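Local structure of CalS10 (Micromonospora echinospora, 6UK5) at the S-adenosylmethionine site and the interface of chains A and B. The protein transfers a methyl group from S-adenosylmethionine to an amino pentose during the biosynthesis of calicheamicin. Sequence-based numbering; all coordinates share one arbitrary frame. Chains: chain A/B, CalS10.

Contact 1: the S-adenosylmethionine site. Residues chain A 18, 26, 37, 60, 62-64, 68, 83-85, 88, 104-107, 121-122, 124, 127-128. With SAM (S-adenosylmethionine), chain C.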
# COMPACT_ATOMS: atom_id res chain seq x y z
N PHE A 18 -2.95 4.33 18.53
CA PHE A 18 -1.76 4.69 19.30
C PHE A 18 -1.25 3.51 20.13
O PHE A 18 -0.62 3.69 21.17
CB PHE A 18 -2.04 5.91 20.18
CG PHE A 18 -2.67 7.04 19.42
CD1 PHE A 18 -2.21 7.34 18.15
CD2 PHE A 18 -3.73 7.76 19.94
CE1 PHE A 18 -2.78 8.35 17.41
CE2 PHE A 18 -4.30 8.79 19.21
CZ PHE A 18 -3.82 9.08 17.94
N TYR A 26 3.52 5.31 12.58
CA TYR A 26 2.75 6.54 12.63
C TYR A 26 3.46 7.70 11.95
O TYR A 26 2.83 8.51 11.26
CB TYR A 26 2.44 6.86 14.09
CG TYR A 26 2.22 8.31 14.40
CD1 TYR A 26 3.22 9.08 14.98
CD2 TYR A 26 1.01 8.93 14.12
CE1 TYR A 26 3.03 10.41 15.27
CE2 TYR A 26 0.80 10.26 14.41
CZ TYR A 26 1.81 10.99 14.99
OH TYR A 26 1.61 12.32 15.27
N TRP A 37 7.66 17.66 11.09
CA TRP A 37 7.63 18.02 12.50
C TRP A 37 8.72 19.03 12.83
O TRP A 37 8.55 19.86 13.72
CB TRP A 37 7.80 16.78 13.38
CG TRP A 37 6.54 16.00 13.63
CD1 TRP A 37 5.68 16.15 14.67
CD2 TRP A 37 6.04 14.91 12.84
NE1 TRP A 37 4.66 15.24 14.58
CE2 TRP A 37 4.85 14.46 13.47
CE3 TRP A 37 6.46 14.27 11.67
CZ2 TRP A 37 4.09 13.41 12.96
CZ3 TRP A 37 5.70 13.22 11.17
CH2 TRP A 37 4.53 12.81 11.82
N ASP A 60 5.68 19.55 26.05
CA ASP A 60 4.81 19.16 24.94
C ASP A 60 3.79 18.17 25.48
O ASP A 60 4.15 17.12 26.03
CB ASP A 60 5.61 18.54 23.80
CG ASP A 60 4.79 18.36 22.55
OD1 ASP A 60 3.67 18.92 22.49
OD2 ASP A 60 5.25 17.65 21.64
N GLY A 62 0.61 15.61 25.03
CA GLY A 62 0.22 14.69 23.98
C GLY A 62 1.32 14.59 22.95
O GLY A 62 1.06 14.63 21.74
N CYS A 63 2.56 14.46 23.42
CA CYS A 63 3.72 14.50 22.53
C CYS A 63 3.78 13.30 21.59
O CYS A 63 4.45 13.38 20.56
CB CYS A 63 5.01 14.57 23.35
SG CYS A 63 5.30 13.15 24.43
N GLY A 64 3.11 12.21 21.93
CA GLY A 64 3.15 11.04 21.06
C GLY A 64 4.55 10.48 20.97
O GLY A 64 5.19 10.17 21.98
N HIS A 68 8.00 16.33 17.60
CA HIS A 68 8.16 17.76 17.87
C HIS A 68 9.24 17.99 18.92
O HIS A 68 10.12 18.83 18.75
CB HIS A 68 6.83 18.37 18.32
CG HIS A 68 5.90 18.70 17.19
ND1 HIS A 68 4.60 18.25 17.14
CD2 HIS A 68 6.07 19.46 16.09
CE1 HIS A 68 4.02 18.69 16.04
NE2 HIS A 68 4.89 19.44 15.39
N GLU A 83 2.25 12.27 27.89
CA GLU A 83 1.66 11.39 26.89
C GLU A 83 0.90 10.28 27.60
O GLU A 83 1.37 9.73 28.60
CB GLU A 83 2.74 10.80 25.97
CG GLU A 83 2.23 9.76 24.99
CD GLU A 83 1.16 10.29 24.06
OE1 GLU A 83 1.09 11.52 23.86
OE2 GLU A 83 0.38 9.46 23.55
N LEU A 84 -0.28 9.95 27.07
CA LEU A 84 -1.12 8.94 27.69
C LEU A 84 -0.88 7.55 27.11
O LEU A 84 -0.86 6.57 27.86
CB LEU A 84 -2.60 9.31 27.53
CG LEU A 84 -3.57 8.36 28.25
CD1 LEU A 84 -3.40 8.48 29.76
CD2 LEU A 84 -5.00 8.63 27.84
N ALA A 85 -0.72 7.44 25.80
CA ALA A 85 -0.52 6.13 25.18
C ALA A 85 0.91 5.67 25.44
O ALA A 85 1.86 6.31 24.96
CB ALA A 85 -0.79 6.20 23.68
N MET A 88 3.29 5.06 22.35
CA MET A 88 3.90 6.24 21.75
C MET A 88 4.97 6.82 22.68
O MET A 88 6.03 7.24 22.22
CB MET A 88 2.84 7.30 21.45
CG MET A 88 1.64 6.77 20.67
SD MET A 88 1.98 6.45 18.93
CE MET A 88 1.43 7.94 18.12
N GLY A 104 0.70 10.39 31.44
CA GLY A 104 -0.31 11.21 32.08
C GLY A 104 -1.48 11.45 31.16
O GLY A 104 -1.44 11.16 29.96
N ASP A 105 -2.53 12.00 31.75
CA ASP A 105 -3.73 12.42 31.03
C ASP A 105 -3.76 13.94 30.93
O ASP A 105 -3.59 14.64 31.94
CB ASP A 105 -4.99 11.90 31.72
CG ASP A 105 -6.21 11.97 30.82
OD1 ASP A 105 -6.38 13.00 30.13
OD2 ASP A 105 -6.98 10.99 30.80
N MET A 106 -3.97 14.42 29.72
CA MET A 106 -4.07 15.86 29.47
C MET A 106 -5.09 16.52 30.38
O MET A 106 -4.89 17.67 30.80
CB MET A 106 -4.46 16.06 28.01
CG MET A 106 -4.29 17.44 27.45
SD MET A 106 -4.77 17.53 25.71
CE MET A 106 -5.23 15.84 25.29
N ARG A 107 -6.18 15.82 30.72
CA ARG A 107 -7.25 16.40 31.51
C ARG A 107 -6.94 16.52 33.00
O ARG A 107 -7.67 17.22 33.71
CB ARG A 107 -8.54 15.59 31.31
CG ARG A 107 -8.93 15.37 29.84
CD ARG A 107 -9.86 14.17 29.64
NE ARG A 107 -9.18 12.89 29.58
CZ ARG A 107 -9.73 11.77 29.10
NH1 ARG A 107 -10.98 11.78 28.65
NH2 ARG A 107 -9.04 10.64 29.08
N LEU A 121 0.03 20.03 20.01
CA LEU A 121 0.10 20.20 18.57
C LEU A 121 -0.47 18.99 17.83
O LEU A 121 -0.64 17.91 18.40
CB LEU A 121 1.55 20.45 18.11
CG LEU A 121 2.34 21.44 18.97
CD1 LEU A 121 3.83 21.36 18.66
CD2 LEU A 121 1.83 22.86 18.79
N PHE A 122 -0.74 19.20 16.54
CA PHE A 122 -1.29 18.18 15.65
C PHE A 122 -2.64 17.67 16.17
O PHE A 122 -2.90 16.46 16.19
CB PHE A 122 -0.30 17.03 15.46
CG PHE A 122 -0.48 16.25 14.18
CD1 PHE A 122 -1.22 16.75 13.12
CD2 PHE A 122 0.10 15.00 14.03
CE1 PHE A 122 -1.38 16.04 11.95
CE2 PHE A 122 -0.05 14.27 12.86
CZ PHE A 122 -0.80 14.80 11.82
N ALA A 124 -4.02 17.33 18.99
CA ALA A 124 -4.03 16.38 20.10
C ALA A 124 -5.23 16.60 21.01
O ALA A 124 -5.85 15.64 21.49
CB ALA A 124 -2.73 16.48 20.89
N PHE A 127 -8.80 14.87 20.43
CA PHE A 127 -9.09 13.48 20.75
C PHE A 127 -9.91 13.35 22.02
O PHE A 127 -10.28 12.24 22.41
CB PHE A 127 -7.79 12.68 20.88
CG PHE A 127 -7.16 12.36 19.55
CD1 PHE A 127 -7.54 11.23 18.85
CD2 PHE A 127 -6.22 13.21 19.00
CE1 PHE A 127 -6.98 10.94 17.62
CE2 PHE A 127 -5.66 12.93 17.77
CZ PHE A 127 -6.04 11.79 17.08
N LEU A 128 -10.20 14.47 22.68
CA LEU A 128 -11.17 14.52 23.75
C LEU A 128 -12.57 14.62 23.15
O LEU A 128 -12.75 15.10 22.03
CB LEU A 128 -10.88 15.70 24.67
CG LEU A 128 -9.41 15.78 25.10
CD1 LEU A 128 -9.11 17.05 25.87
CD2 LEU A 128 -9.05 14.57 25.94
N SAM C . 2.49 15.95 19.23
CA SAM C . 2.15 14.70 18.62
C SAM C . 2.71 14.57 17.17
O SAM C . 2.56 15.55 16.40
OXT SAM C . 3.27 13.49 16.89
CB SAM C . 0.63 14.52 18.62
CG SAM C . 0.33 13.04 18.46
SD SAM C . -1.38 12.95 17.89
CE SAM C . -1.40 11.33 17.15
C5' SAM C . -2.42 12.67 19.37
C4' SAM C . -1.76 12.14 20.65
O4' SAM C . -2.54 12.56 21.78
C3' SAM C . -1.65 10.61 20.73
O3' SAM C . -0.29 10.19 20.63
C2' SAM C . -2.24 10.25 22.10
O2' SAM C . -1.38 9.38 22.83
C1' SAM C . -2.37 11.60 22.80
N9 SAM C . -3.51 11.71 23.71
C8 SAM C . -4.84 11.54 23.41
N7 SAM C . -5.65 11.78 24.41
C5 SAM C . -4.79 12.12 25.45
C6 SAM C . -5.03 12.51 26.78
N6 SAM C . -6.24 12.56 27.34
N1 SAM C . -3.95 12.82 27.54
C2 SAM C . -2.74 12.75 26.99
N3 SAM C . -2.40 12.39 25.76
C4 SAM C . -3.47 12.09 25.03

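Contact 2: the interface of chains A and B. Residues chain A 167, 169, 182-184, 195, 197; chain B 178, 200-202, 206-207.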
# COMPACT_ATOMS: atom_id res chain seq x y z
N VAL A 167 -11.62 9.16 1.73
CA VAL A 167 -10.89 7.90 1.66
C VAL A 167 -9.46 8.24 1.26
O VAL A 167 -9.22 8.79 0.18
CB VAL A 167 -11.51 6.91 0.67
CG1 VAL A 167 -10.52 5.79 0.34
CG2 VAL A 167 -12.77 6.30 1.27
N GLY A 169 -5.20 6.86 1.05
CA GLY A 169 -4.43 5.66 0.81
C GLY A 169 -2.97 6.02 0.76
O GLY A 169 -2.60 7.05 0.20
N VAL A 182 -4.95 2.24 4.21
CA VAL A 182 -6.19 2.77 3.65
C VAL A 182 -6.97 3.36 4.80
O VAL A 182 -7.17 2.70 5.83
CB VAL A 182 -7.01 1.67 2.94
CG1 VAL A 182 -8.33 2.25 2.43
CG2 VAL A 182 -6.22 1.03 1.82
N SER A 183 -7.40 4.61 4.65
CA SER A 183 -8.12 5.30 5.70
C SER A 183 -9.48 5.76 5.19
O SER A 183 -9.69 5.91 3.98
CB SER A 183 -7.33 6.51 6.23
OG SER A 183 -7.22 7.51 5.24
N ARG A 184 -10.39 5.98 6.12
CA ARG A 184 -11.71 6.48 5.79
C ARG A 184 -12.23 7.28 6.97
O ARG A 184 -12.30 6.77 8.09
CB ARG A 184 -12.65 5.33 5.45
CG ARG A 184 -13.99 5.74 4.92
CD ARG A 184 -14.81 4.50 4.67
NE ARG A 184 -16.17 4.82 4.27
CZ ARG A 184 -17.16 4.96 5.15
NH1 ARG A 184 -16.91 4.84 6.45
NH2 ARG A 184 -18.40 5.23 4.74
N GLU A 195 -11.27 5.78 10.58
CA GLU A 195 -11.00 4.35 10.46
C GLU A 195 -9.73 4.17 9.64
O GLU A 195 -9.69 4.57 8.47
CB GLU A 195 -12.17 3.62 9.79
CG GLU A 195 -12.06 2.10 9.88
CD GLU A 195 -13.03 1.38 8.97
OE1 GLU A 195 -14.01 2.02 8.53
OE2 GLU A 195 -12.82 0.18 8.69
N ARG A 197 -6.72 1.29 8.38
CA ARG A 197 -6.40 -0.12 8.23
C ARG A 197 -5.05 -0.24 7.53
O ARG A 197 -4.88 0.24 6.41
CB ARG A 197 -7.49 -0.85 7.46
CG ARG A 197 -8.73 -1.05 8.32
CD ARG A 197 -9.86 -1.70 7.57
NE ARG A 197 -9.93 -3.12 7.91
CZ ARG A 197 -10.99 -3.89 7.69
NH1 ARG A 197 -12.09 -3.38 7.15
NH2 ARG A 197 -10.95 -5.17 8.04
N THR B 178 -9.86 3.37 -3.60
CA THR B 178 -8.42 3.26 -3.46
C THR B 178 -8.12 1.84 -3.01
O THR B 178 -8.80 1.31 -2.13
CB THR B 178 -7.84 4.26 -2.45
OG1 THR B 178 -8.39 5.56 -2.69
CG2 THR B 178 -6.33 4.31 -2.58
N VAL B 200 -9.42 -2.32 0.31
CA VAL B 200 -10.27 -1.56 -0.59
C VAL B 200 -11.05 -0.56 0.26
O VAL B 200 -11.86 -0.96 1.10
CB VAL B 200 -11.23 -2.48 -1.37
CG1 VAL B 200 -12.05 -1.68 -2.36
CG2 VAL B 200 -10.47 -3.61 -2.05
N GLY B 201 -10.81 0.72 0.03
CA GLY B 201 -11.53 1.79 0.70
C GLY B 201 -12.36 2.58 -0.30
O GLY B 201 -11.86 2.97 -1.36
N ASP B 202 -13.63 2.80 0.05
CA ASP B 202 -14.56 3.51 -0.81
C ASP B 202 -15.66 4.12 0.06
O ASP B 202 -15.53 4.20 1.29
CB ASP B 202 -15.12 2.58 -1.89
CG ASP B 202 -15.74 1.31 -1.32
OD1 ASP B 202 -15.71 0.28 -2.03
OD2 ASP B 202 -16.22 1.33 -0.17
N ILE B 206 -14.21 0.26 4.33
CA ILE B 206 -12.93 -0.36 4.00
C ILE B 206 -13.10 -1.87 4.12
O ILE B 206 -13.46 -2.39 5.18
CB ILE B 206 -11.80 0.13 4.92
CG1 ILE B 206 -11.70 1.66 4.85
CG2 ILE B 206 -10.49 -0.47 4.47
CD1 ILE B 206 -10.74 2.24 5.87
N ARG B 207 -12.84 -2.57 3.02
CA ARG B 207 -12.87 -4.02 2.96
C ARG B 207 -11.45 -4.55 2.81
O ARG B 207 -10.62 -3.93 2.13
CB ARG B 207 -13.76 -4.49 1.82
CG ARG B 207 -15.20 -4.09 2.05
CD ARG B 207 -16.14 -4.56 0.95
NE ARG B 207 -15.63 -4.23 -0.38
CZ ARG B 207 -15.45 -2.98 -0.83
NH1 ARG B 207 -15.70 -1.94 -0.05
NH2 ARG B 207 -15.00 -2.79 -2.06

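Contact 1: the S-adenosylmethionine site
Three donors converge on OD1 of A:Asp105: the adenine amino group N6 of SAM at 2.8 Å, and the backbone N and side-chain NE of A:Arg107. N6 comes from above the carboxylate plane, whereas A:Arg107 grips the carboxylate side-on, NE to the syn lone pair of OD1 and NH2 to that of OD2. A:Arg107 is thus a second-shell residue that fixes the carboxylate's rotation and may keep it ionised. The backbone N of A:Met106 donates to adenine N1 at 2.7 Å, nearly straight (169° at H), so the Watson-Crick edge is read by one acceptor and one donor, as adenine requires. Unbranched A:Met106 (CG anti to N, chi1 -165°) curls its CE over one face of the six-membered ring, and CB of A:Leu84 covers the other, 3.6 Å from the ring centroid.

A:Glu83, bent at chi2 (59°), turns its carboxylate to the ribose. OE2 accepts from the 3'-hydroxyl O3' at 3.1 Å and from A:Ala85 N, while A:Gly64 N holds OE1; the OE2 to O2' separation is too short to be real. SAM C3' sits over the face of A:Phe18, offset toward the rim, and rim atom CE1 lies 3.3 Å from the transferable methyl CE.

At the methionine end, the indole NE1 of A:Trp37 donates in its ring plane to carboxylate O of SAM at 2.8 Å, and the phenol OH of A:Tyr26 to OXT at 2.6 Å. A:His68, held flat between A:Trp37 CD1 and A:Leu121 CD1 on its two faces, turns its edge to the amino N of SAM. The cofactor lies almost wholly buried in a Rossmann-like methyltransferase fold, across the GxGxG turn (motif I) after strand 57-61 and the acidic end of strand 78-83.

Contact 2: the interface of chains A and B
B:Ile206 is the apolar centre of this patch, with 106 Å² hidden by chain A, and touches strands 177-188 and 191-202. The strand-borne patch is part of a two-fold interface between two copies of the protein; whether that dimer is the functional one the structure alone does not show. CG1 of B:Ile206 is anti to the carbonyl carbon (chi1 -56°) and the chain then extends, so CD1 reaches the backbone of both strands, 3.6 Å from O of A:Val182 and equally near that of A:Glu195. A beta-branched side chain suits this place because its two arms part: CD1 goes to the backbone, while CG2 turns to the aliphatic stem of A:Arg197, whose CD lies 3.4 Å away. The two residues pass alongside each other in opposite directions. CB of A:Arg184 flanks CD1, and the carboxylate tip of A:Glu195 meets B:Ile206 end to end.

Next to this centre, A:Val182 has CG1 anti to its backbone N, directing that methyl at CA of B:Gly201, 3.7 Å away; the absence of a side chain on the glycine lets the methyl approach the main chain. A:Val167 uses both its methyls: CG1 touches O of B:Gly201 and OG1 of B:Thr178, and CG2 packs on the backbone of B:Asp202.

At the polar rim, A:Arg197 NH1 comes close to the carbonyl O of B:Ile206, but its N-H does not point at that oxygen; it forms a salt bridge with A:Glu195 of its own chain, at the long end of the range (NH1 to OE2 4.0 Å). Within chain B, both terminal nitrogens of B:Arg207 grip OD1 of B:Asp202 end-on, which probably steadies the turn leading to B:Ile206. Across the interface, A:Arg184, extended from CG to NE, donates NE to the backbone O of B:Asp202 at 3.1 Å, nearly along the C=O axis (161°) though bent at the hydrogen (137°).

Contact 1 and contact 2 lie about 24 Å apart, measured between the centres of their C-alpha atoms, and share neither residues nor secondary-structure elements. Contact 1 draws on the first half of the chain, up to the short 3-10 helix 125-127 and the residue after it, whereas contact 2 is built from the later strands between 165 and 216. Cofactor binding and pairing thus occupy separate parts of the protein, and each subunit carries its own SAM pocket. Two-fold symmetry repeats contact 2 with the chains exchanged. The deposited pair may represent a functional dimer, but the structure alone does not show this.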